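Local coordinates for protein putative malic enzyme ((S)-malate:NAD+ oxidoreductase (decarboxylating)) (Streptococcus pyogenes, PDB 2A9F) that probably catalyses the NAD-dependent oxidative decarboxylation of (S)-malate, as a magnesium- or manganese-dependent member of the malic enzyme family, at residues 114-117 against 118-121. Residues are numbered along the deposited sequence; the frame is centred on the assembly and turned at random.
Sequences TKDT and EEII
Asp116 caps the start of helix 117-127 by accepting from the backbone N-H of Glu119, a worked example of how an N-cap residue supplies the acceptor that a helix's first turn lacks. The turn leads into this helix from strand 106-111, at the edge of the four-stranded parallel sheet, within the malic enzyme N-terminal domain. The bond from Glu119 N to Asp116 OD2 is 3.1 Å long and moderately bent. It reaches the anti side of the carboxylate, 24° out of its plane. Asp116 CG stands anti to the backbone N (chi1 -172°), which swings the carboxylate over the helix start and brings OD2 beside Glu118 CB as well.

Behind the cap the main chain takes over. Thr117 O accepts from Ile121 N in a nearly straight bond of 3.1 Å, and from Ile120 N at 2.9 Å, this second donor lying well above the carbonyl plane. Ile120 N also makes a weak bond to Asp116 O, so its hydrogen is shared between two carbonyls.

The Glu119 side chain runs back toward the loop, extended beyond CG, because CG sits between its own N and carbonyl carbon (chi1 66°). It crosses Asp116 at about a right angle, Glu119 CG 3.4 Å from Asp116 CB. Glu119 OE1 ends against the methyl CG2 of Thr114, at 3.5 Å. Ile120 runs past Thr114 in the opposite sense, Ile120 CG1 3.2 Å from Thr114 OG1. Glu118 turns to helix 143-154, where OE2 forms a salt bridge with Arg150; Arg143 of the same helix donates to Lys115 O, tying the loop to this neighbour.

Asp116 OD2 and Glu119 OE2 lie 4.2 Å apart, a like-charge proximity that the capping N-H and the positive end of the helix dipole would be expected to offset in part.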
loop_
_atom_site.group_PDB
_atom_site.type_symbol
_atom_site.label_atom_id
_atom_site.label_comp_id
_atom_site.label_asym_id
_atom_site.label_seq_id
_atom_site.Cartn_x
_atom_site.Cartn_y
_atom_site.Cartn_z
ATOM N N THR A 114 -12.015 -9.030 4.513
ATOM C CA THR A 114 -12.551 -10.134 3.743
ATOM C C THR A 114 -11.903 -11.311 4.426
ATOM O O THR A 114 -10.694 -11.280 4.681
ATOM C CB THR A 114 -12.084 -10.146 2.270
ATOM O OG1 THR A 114 -10.709 -10.551 2.205
ATOM C CG2 THR A 114 -12.234 -8.790 1.639
ATOM N N LYS A 115 -12.687 -12.332 4.745
ATOM C CA LYS A 115 -12.143 -13.515 5.395
ATOM C C LYS A 115 -12.243 -14.674 4.412
ATOM O O LYS A 115 -11.914 -15.825 4.729
ATOM C CB LYS A 115 -12.935 -13.840 6.657
ATOM C CG LYS A 115 -12.952 -12.730 7.675
ATOM C CD LYS A 115 -13.522 -13.231 8.971
ATOM C CE LYS A 115 -13.396 -12.202 10.044
ATOM N NZ LYS A 115 -14.255 -11.058 9.726
ATOM N N ASP A 116 -12.720 -14.352 3.216
ATOM C CA ASP A 116 -12.875 -15.330 2.152
ATOM C C ASP A 116 -11.484 -15.641 1.581
ATOM O O ASP A 116 -10.878 -14.798 0.925
ATOM C CB ASP A 116 -13.791 -14.744 1.063
ATOM C CG ASP A 116 -14.168 -15.760 -0.003
ATOM O OD1 ASP A 116 -14.993 -16.660 0.290
ATOM O OD2 ASP A 116 -13.632 -15.652 -1.133
ATOM N N THR A 117 -10.982 -16.843 1.840
ATOM C CA THR A 117 -9.669 -17.260 1.353
ATOM C C THR A 117 -9.489 -16.955 -0.124
ATOM O O THR A 117 -8.535 -16.301 -0.533
ATOM C CB THR A 117 -9.453 -18.781 1.542
ATOM O OG1 THR A 117 -9.319 -19.076 2.935
ATOM C CG2 THR A 117 -8.206 -19.248 0.815
ATOM N N GLU A 118 -10.425 -17.444 -0.920
ATOM C CA GLU A 118 -10.381 -17.265 -2.360
ATOM C C GLU A 118 -10.104 -15.832 -2.796
ATOM O O GLU A 118 -9.210 -15.594 -3.604
ATOM C CB GLU A 118 -11.694 -17.762 -2.975
ATOM C CG GLU A 118 -11.585 -18.088 -4.438
ATOM C CD GLU A 118 -10.319 -18.852 -4.736
ATOM O OE1 GLU A 118 -10.090 -19.904 -4.096
ATOM O OE2 GLU A 118 -9.547 -18.391 -5.603
ATOM N N GLU A 119 -10.856 -14.873 -2.272
ATOM C CA GLU A 119 -10.638 -13.496 -2.683
ATOM C C GLU A 119 -9.465 -12.794 -1.991
ATOM O O GLU A 119 -9.092 -11.686 -2.382
ATOM C CB GLU A 119 -11.919 -12.670 -2.525
ATOM C CG GLU A 119 -12.405 -12.471 -1.115
ATOM C CD GLU A 119 -13.436 -11.356 -1.033
ATOM O OE1 GLU A 119 -13.085 -10.207 -1.390
ATOM O OE2 GLU A 119 -14.591 -11.625 -0.620
ATOM N N ILE A 120 -8.886 -13.415 -0.967
ATOM C CA ILE A 120 -7.744 -12.801 -0.316
ATOM C C ILE A 120 -6.544 -13.065 -1.213
ATOM O O ILE A 120 -5.791 -12.142 -1.537
ATOM C CB ILE A 120 -7.455 -13.392 1.102
ATOM C CG1 ILE A 120 -8.491 -12.883 2.102
ATOM C CG2 ILE A 120 -6.052 -12.973 1.577
ATOM C CD1 ILE A 120 -8.273 -13.372 3.512
ATOM N N ILE A 121 -6.380 -14.325 -1.632
ATOM C CA ILE A 121 -5.245 -14.682 -2.479
ATOM C C ILE A 121 -5.382 -13.956 -3.798
ATOM O O ILE A 121 -4.398 -13.597 -4.422
ATOM C CB ILE A 121 -5.118 -16.236 -2.693
ATOM C CG1 ILE A 121 -5.637 -16.654 -4.064
ATOM C CG2 ILE A 121 -5.868 -16.985 -1.612
ATOM C CD1 ILE A 121 -4.596 -16.571 -5.181
#